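Local coordinates for protein putative GTP pyrophosphokinase (Streptococcus mutans, PDB 3L9D) that probably transfers pyrophosphate from ATP to GTP in the first step of ppGpp synthesis, at residues I154-V159 and I167-I172. Numbering follows the deposited sequence.
Sequences IVEYPV and IIMAEI
V155 and Y157 pair with A170 and I168 as antiparallel hydrogen-bonded pairs, the strand segments running at 142° to each other. Each pair has two backbone bonds. V155 N to A170 O is 3.1 Å and A170 N to V155 O is 2.9 Å, each in the plane of its acceptor carbonyl. The bond from I168 N to Y157 O is less regular, with I168 N tilted 31° from the plane of the Y157 carbonyl.

On the face of V155, Y157, I168 and A170, the V155 methyls take the end of I172 crosswise. CG1 and CG2 of V155 each lie 3.7 Å from I172 CD1. V155 CG2 also meets A170 CB at 3.9 Å. Y157 offers only CB to I168 CD1. Y157 CG is anti to the backbone N (chi1 -174°), and the ring leads away to helix 42-64, where OH is hydrogen-bonded to E50.

On the other face, I154 CD1 crosses E171 at an oblique angle, 3.4 Å from E171 CB, and also comes near OE2. OE1 of E171 is hydrogen-bonded to Q173. I154 CG2 touches M169 SD at 3.9 Å, and both side chains reach I134 on strand 132-139, which adjoins 150-161 on its other side.

The two strands form a long beta hairpin within the mixed sheet of the RelA/SpoT nucleotidyltransferase-like fold.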
ATOM      1  N   ILE A 154      -4.649  -6.295  -4.312  1.00 13.76           N
ATOM      2  CA  ILE A 154      -4.191  -7.576  -3.833  1.00 12.96           C
ATOM      3  C   ILE A 154      -3.627  -8.344  -5.020  1.00 15.38           C
ATOM      4  O   ILE A 154      -4.230  -8.383  -6.100  1.00 14.31           O
ATOM      5  CB  ILE A 154      -5.312  -8.373  -3.134  1.00 16.88           C
ATOM      6  CG1 ILE A 154      -5.901  -7.563  -1.964  1.00 17.88           C
ATOM      7  CG2 ILE A 154      -4.795  -9.730  -2.652  1.00 12.93           C
ATOM      8  CD1 ILE A 154      -4.875  -7.068  -0.941  1.00 13.14           C
ATOM      9  N   VAL A 155      -2.446  -8.913  -4.823  1.00 13.11           N
ATOM     10  CA  VAL A 155      -1.784  -9.656  -5.866  1.00 15.08           C
ATOM     11  C   VAL A 155      -1.425 -11.046  -5.361  1.00 19.69           C
ATOM     12  O   VAL A 155      -1.081 -11.219  -4.189  1.00 20.34           O
ATOM     13  CB  VAL A 155      -0.531  -8.911  -6.415  1.00 20.49           C
ATOM     14  CG1 VAL A 155      -0.939  -7.627  -7.148  1.00 14.28           C
ATOM     15  CG2 VAL A 155       0.518  -8.631  -5.291  1.00 19.80           C
ATOM     16  N   GLU A 156      -1.574 -12.039  -6.235  1.00 22.02           N
ATOM     17  CA  GLU A 156      -1.020 -13.365  -6.004  1.00 22.89           C
ATOM     18  C   GLU A 156       0.385 -13.346  -6.557  1.00 21.40           C
ATOM     19  O   GLU A 156       0.601 -12.976  -7.719  1.00 20.72           O
ATOM     20  CB  GLU A 156      -1.796 -14.434  -6.752  1.00 23.68           C
ATOM     21  CG  GLU A 156      -3.149 -14.733  -6.227  1.00 30.98           C
ATOM     22  CD  GLU A 156      -3.850 -15.794  -7.049  1.00 39.74           C
ATOM     23  OE1 GLU A 156      -3.226 -16.337  -7.992  1.00 41.83           O
ATOM     24  OE2 GLU A 156      -5.025 -16.086  -6.748  1.00 42.00           O
ATOM     25  N   TYR A 157       1.337 -13.750  -5.725  1.00 20.44           N
ATOM     26  CA  TYR A 157       2.743 -13.690  -6.075  1.00 18.75           C
ATOM     27  C   TYR A 157       3.374 -15.050  -5.847  1.00 21.43           C
ATOM     28  O   TYR A 157       3.341 -15.571  -4.731  1.00 22.18           O
ATOM     29  CB  TYR A 157       3.461 -12.627  -5.246  1.00 15.52           C
ATOM     30  CG  TYR A 157       4.881 -12.446  -5.677  1.00 22.06           C
ATOM     31  CD1 TYR A 157       5.188 -11.730  -6.829  1.00 25.11           C
ATOM     32  CD2 TYR A 157       5.927 -13.018  -4.961  1.00 20.99           C
ATOM     33  CE1 TYR A 157       6.509 -11.571  -7.244  1.00 24.64           C
ATOM     34  CE2 TYR A 157       7.253 -12.872  -5.378  1.00 20.88           C
ATOM     35  CZ  TYR A 157       7.526 -12.140  -6.511  1.00 20.86           C
ATOM     36  OH  TYR A 157       8.818 -11.985  -6.931  1.00 25.78           O
ATOM     37  N   PRO A 158       3.909 -15.655  -6.916  1.00 23.57           N
ATOM     38  CA  PRO A 158       4.586 -16.941  -6.770  1.00 23.72           C
ATOM     39  C   PRO A 158       5.995 -16.735  -6.251  1.00 26.23           C
ATOM     40  O   PRO A 158       6.794 -16.027  -6.875  1.00 29.93           O
ATOM     41  CB  PRO A 158       4.620 -17.483  -8.199  1.00 23.29           C
ATOM     42  CG  PRO A 158       3.524 -16.760  -8.917  1.00 26.91           C
ATOM     43  CD  PRO A 158       3.540 -15.387  -8.315  1.00 27.15           C
ATOM     44  N   VAL A 159       6.300 -17.336  -5.108  1.00 25.65           N
ATOM     45  CA  VAL A 159       7.641 -17.242  -4.563  1.00 25.94           C
ATOM     46  C   VAL A 159       8.280 -18.617  -4.471  1.00 28.45           C
ATOM     47  O   VAL A 159       7.741 -19.514  -3.830  1.00 30.13           O
ATOM     48  CB  VAL A 159       7.646 -16.560  -3.185  1.00 28.20           C
ATOM     49  CG1 VAL A 159       6.682 -17.241  -2.254  1.00 27.88           C
ATOM     50  CG2 VAL A 159       9.051 -16.566  -2.605  1.00 31.36           C
ATOM     51  N   ILE A 167       2.251 -19.923  -3.617  1.00 25.90           N
ATOM     52  CA  ILE A 167       1.506 -18.756  -4.082  1.00 26.67           C
ATOM     53  C   ILE A 167       1.029 -17.984  -2.848  1.00 26.84           C
ATOM     54  O   ILE A 167       0.144 -18.465  -2.137  1.00 31.79           O
ATOM     55  CB  ILE A 167       0.276 -19.160  -4.956  1.00 29.90           C
ATOM     56  CG1 ILE A 167       0.641 -20.258  -5.976  1.00 31.27           C
ATOM     57  CG2 ILE A 167      -0.331 -17.945  -5.637  1.00 29.32           C
ATOM     58  CD1 ILE A 167       0.999 -19.757  -7.377  1.00 25.80           C
ATOM     59  N   ILE A 168       1.614 -16.811  -2.579  1.00 21.60           N
ATOM     60  CA  ILE A 168       1.171 -15.957  -1.460  1.00 19.81           C
ATOM     61  C   ILE A 168       0.400 -14.709  -1.925  1.00 21.15           C
ATOM     62  O   ILE A 168       0.497 -14.292  -3.068  1.00 20.67           O
ATOM     63  CB  ILE A 168       2.355 -15.520  -0.562  1.00 21.86           C
ATOM     64  CG1 ILE A 168       3.332 -14.625  -1.332  1.00 15.52           C
ATOM     65  CG2 ILE A 168       3.086 -16.746  -0.010  1.00 20.38           C
ATOM     66  CD1 ILE A 168       3.064 -13.171  -1.206  1.00 15.21           C
ATOM     67  N   MET A 169      -0.374 -14.102  -1.037  1.00 23.92           N
ATOM     68  CA  MET A 169      -1.064 -12.871  -1.399  1.00 21.42           C
ATOM     69  C   MET A 169      -0.435 -11.680  -0.697  1.00 18.64           C
ATOM     70  O   MET A 169      -0.121 -11.742   0.491  1.00 17.75           O
ATOM     71  CB  MET A 169      -2.556 -12.957  -1.076  1.00 21.49           C
ATOM     72  CG  MET A 169      -3.402 -13.580  -2.186  1.00 21.64           C
ATOM     73  SD  MET A 169      -5.162 -13.521  -1.781  1.00 21.32           S
ATOM     74  CE  MET A 169      -5.305 -14.916  -0.671  1.00 20.96           C
ATOM     75  N   ALA A 170      -0.236 -10.606  -1.445  1.00 15.82           N
ATOM     76  CA  ALA A 170       0.325  -9.395  -0.882  1.00 19.56           C
ATOM     77  C   ALA A 170      -0.657  -8.234  -1.052  1.00 20.94           C
ATOM     78  O   ALA A 170      -1.334  -8.122  -2.078  1.00 17.02           O
ATOM     79  CB  ALA A 170       1.649  -9.074  -1.537  1.00 15.73           C
ATOM     80  N   GLU A 171      -0.752  -7.374  -0.044  1.00 18.96           N
ATOM     81  CA  GLU A 171      -1.536  -6.165  -0.216  1.00 15.92           C
ATOM     82  C   GLU A 171      -0.661  -4.952  -0.535  1.00 17.28           C
ATOM     83  O   GLU A 171       0.170  -4.535   0.274  1.00 19.27           O
ATOM     84  CB  GLU A 171      -2.373  -5.884   1.009  1.00 15.51           C
ATOM     85  CG  GLU A 171      -2.926  -4.484   0.974  1.00 16.46           C
ATOM     86  CD  GLU A 171      -4.020  -4.277   1.981  1.00 22.35           C
ATOM     87  OE1 GLU A 171      -3.707  -3.768   3.085  1.00 19.58           O
ATOM     88  OE2 GLU A 171      -5.189  -4.631   1.662  1.00 24.73           O
ATOM     89  N   ILE A 172      -0.844  -4.405  -1.727  1.00 13.52           N
ATOM     90  CA  ILE A 172      -0.158  -3.197  -2.142  1.00 13.69           C
ATOM     91  C   ILE A 172      -1.051  -1.980  -1.937  1.00 17.56           C
ATOM     92  O   ILE A 172      -2.123  -1.871  -2.534  1.00 20.83           O
ATOM     93  CB  ILE A 172       0.198  -3.286  -3.630  1.00 11.83           C
ATOM     94  CG1 ILE A 172       1.031  -4.531  -3.885  1.00 13.76           C
ATOM     95  CG2 ILE A 172       0.949  -2.055  -4.084  1.00 12.31           C
ATOM     96  CD1 ILE A 172       0.990  -4.993  -5.318  1.00 14.89           C
TER